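Local coordinates for protein IWS1 (Encephalitozoon cuniculi, PDB 2XPP) that probably acts as a nuclear transcription factor that helps regulate transcription by RNA polymerase II, at residues D19-D24 against K67-P72. Numbering follows the deposited sequence.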
loop_
_atom_site.group_PDB
_atom_site.type_symbol
_atom_site.label_atom_id
_atom_site.label_comp_id
_atom_site.label_asym_id
_atom_site.label_seq_id
_atom_site.Cartn_x
_atom_site.Cartn_y
_atom_site.Cartn_z
ATOM N N ASP A 19 4.194 -14.114 -2.101
ATOM C CA ASP A 19 5.269 -15.042 -1.768
ATOM C C ASP A 19 6.504 -14.268 -1.281
ATOM O O ASP A 19 7.169 -14.682 -0.297
ATOM C CB ASP A 19 5.591 -15.949 -2.964
ATOM C CG ASP A 19 4.481 -16.979 -3.227
ATOM O OD1 ASP A 19 3.605 -17.154 -2.350
ATOM O OD2 ASP A 19 4.498 -17.589 -4.320
ATOM N N ILE A 20 6.798 -13.160 -1.955
ATOM C CA ILE A 20 7.978 -12.356 -1.573
ATOM C C ILE A 20 7.776 -11.773 -0.174
ATOM O O ILE A 20 8.704 -11.769 0.669
ATOM C CB ILE A 20 8.234 -11.248 -2.598
ATOM C CG1 ILE A 20 8.730 -11.859 -3.913
ATOM C CG2 ILE A 20 9.225 -10.186 -2.013
ATOM C CD1 ILE A 20 8.600 -10.881 -5.122
ATOM N N LEU A 21 6.577 -11.268 0.091
ATOM C CA LEU A 21 6.294 -10.669 1.394
ATOM C C LEU A 21 6.444 -11.734 2.475
ATOM O O LEU A 21 7.105 -11.461 3.490
ATOM C CB LEU A 21 4.892 -10.012 1.410
ATOM C CG LEU A 21 4.427 -9.428 2.743
ATOM C CD1 LEU A 21 5.343 -8.288 3.167
ATOM C CD2 LEU A 21 3.052 -8.928 2.519
ATOM N N LYS A 22 5.816 -12.916 2.291
ATOM C CA LYS A 22 5.863 -13.975 3.317
ATOM C C LYS A 22 7.290 -14.393 3.625
ATOM O O LYS A 22 7.627 -14.606 4.808
ATOM C CB LYS A 22 5.032 -15.202 2.863
ATOM C CG LYS A 22 3.531 -14.832 2.909
ATOM C CD LYS A 22 2.610 -15.957 2.383
ATOM C CE LYS A 22 1.142 -15.489 2.352
ATOM N NZ LYS A 22 0.203 -16.684 2.194
ATOM N N LYS A 23 8.104 -14.506 2.565
ATOM C CA LYS A 23 9.521 -14.968 2.706
ATOM C C LYS A 23 10.348 -13.919 3.439
ATOM O O LYS A 23 11.182 -14.292 4.291
ATOM C CB LYS A 23 10.138 -15.266 1.355
ATOM C CG LYS A 23 11.442 -16.148 1.374
ATOM C CD LYS A 23 11.573 -16.871 0.006
ATOM C CE LYS A 23 10.254 -17.676 -0.318
ATOM N NZ LYS A 23 9.710 -17.695 -1.758
ATOM N N ASP A 24 10.091 -12.638 3.154
ATOM C CA ASP A 24 10.890 -11.566 3.772
ATOM C C ASP A 24 10.478 -11.503 5.225
ATOM O O ASP A 24 11.330 -11.402 6.118
ATOM C CB ASP A 24 10.637 -10.206 3.088
ATOM C CG ASP A 24 11.637 -9.894 1.992
ATOM O OD1 ASP A 24 12.494 -10.749 1.640
ATOM O OD2 ASP A 24 11.551 -8.729 1.503
ATOM N N LYS A 67 -0.262 -2.818 0.188
ATOM C CA LYS A 67 -0.338 -2.507 1.627
ATOM C C LYS A 67 0.662 -3.353 2.432
ATOM O O LYS A 67 1.415 -2.820 3.239
ATOM C CB LYS A 67 -1.729 -2.799 2.144
ATOM C CG LYS A 67 -1.909 -2.580 3.672
ATOM C CD LYS A 67 -3.332 -2.952 4.068
ATOM C CE LYS A 67 -3.585 -2.602 5.497
ATOM N NZ LYS A 67 -4.893 -3.269 5.882
ATOM N N GLY A 68 0.624 -4.666 2.228
ATOM C CA GLY A 68 1.573 -5.579 2.924
ATOM C C GLY A 68 3.025 -5.202 2.740
ATOM O O GLY A 68 3.829 -5.245 3.706
ATOM N N TRP A 69 3.403 -4.924 1.511
ATOM C CA TRP A 69 4.791 -4.504 1.217
ATOM C C TRP A 69 5.176 -3.178 1.898
ATOM O O TRP A 69 6.378 -2.942 2.185
ATOM C CB TRP A 69 5.005 -4.384 -0.287
ATOM C CG TRP A 69 5.270 -5.694 -1.036
ATOM C CD1 TRP A 69 4.598 -6.887 -0.945
ATOM C CD2 TRP A 69 6.273 -5.875 -2.043
ATOM N NE1 TRP A 69 5.154 -7.808 -1.819
ATOM C CE2 TRP A 69 6.172 -7.203 -2.507
ATOM C CE3 TRP A 69 7.276 -5.040 -2.570
ATOM C CZ2 TRP A 69 7.030 -7.719 -3.509
ATOM C CZ3 TRP A 69 8.124 -5.543 -3.545
ATOM C CH2 TRP A 69 7.993 -6.880 -3.993
ATOM N N LEU A 70 4.202 -2.306 2.140
ATOM C CA LEU A 70 4.478 -0.996 2.813
ATOM C C LEU A 70 4.448 -1.096 4.341
ATOM O O LEU A 70 4.914 -0.196 5.061
ATOM C CB LEU A 70 3.399 -0.006 2.378
ATOM C CG LEU A 70 3.524 0.469 0.899
ATOM C CD1 LEU A 70 2.264 1.292 0.554
ATOM C CD2 LEU A 70 4.795 1.345 0.693
ATOM N N GLU A 71 3.856 -2.166 4.834
ATOM C CA GLU A 71 3.682 -2.348 6.293
ATOM C C GLU A 71 4.988 -2.641 7.033
ATOM O O GLU A 71 5.998 -3.092 6.378
ATOM C CB GLU A 71 2.651 -3.431 6.559
ATOM C CG GLU A 71 1.242 -2.897 6.382
ATOM C CD GLU A 71 0.190 -3.964 6.670
ATOM O OE1 GLU A 71 0.399 -5.156 6.312
ATOM O OE2 GLU A 71 -0.833 -3.650 7.329
ATOM N N PRO A 72 5.017 -2.373 8.353
ATOM C CA PRO A 72 6.256 -2.715 9.089
ATOM C C PRO A 72 6.556 -4.213 9.013
ATOM O O PRO A 72 5.646 -5.044 8.911
ATOM C CB PRO A 72 5.935 -2.366 10.544
ATOM C CG PRO A 72 4.723 -1.446 10.445
ATOM C CD PRO A 72 3.966 -1.848 9.249
#
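Leu21 of helix 5-30 sets its two methyl groups against the bare backbone of Gly68 in helix 62-70. CD2 packs on Gly68 CA at 3.7 Å, while CD1 reaches the peptide oxygen, 3.4 Å from Gly68 O. The isobutyl group gets there because CG stands anti to the backbone N (chi1 176°), which carries the fork toward the second helix, and chi2 then sets CD1 by the oxygen and CD2 by the alpha carbon. With only hydrogen on the glycine alpha carbon, the leucine fork comes down on the main chain itself. The backbones are accordingly close, with Leu21 CA and Trp69 CA 6.3 Å apart.

The second apolar patch is built on the indole of Trp69. Ile20 and the indole meet at a slant, CG2 of Ile20 lying 3.6 Å from Trp69 CZ2 on the six-membered ring and CD1 of the same isoleucine 3.9 Å from that carbon. At the pyrrole end, Leu21 CB sits 3.9 Å from Trp69 CD1. Two consecutive residues of helix 5-30 thus follow the length of one ring system. This packing joins the long N-terminal helix 5-30 to helix 62-70 within an all-helical chain of the IWS1 family, which carries a TFIIS N-terminal-type helical bundle. Helix 36-48 extends the patch, its Ile44 touching both Ile20 and Trp69, and Leu87 of helix 81-92 also packs on the indole.

No hydrogen bond links the two segments directly. The polar edge of the buried indole is nevertheless satisfied by helix 5-30, since Trp69 NE1 hydrogen-bonds to Met17 O, one turn before Leu21. That bond, together with the Ile20 and Leu21 contacts, restrains how the ring can turn. Farther along, Asp24 forms a salt bridge with Lys37 and a hydrogen bond with Gly36 N, tying helix 5-30 to the start of helix 36-48.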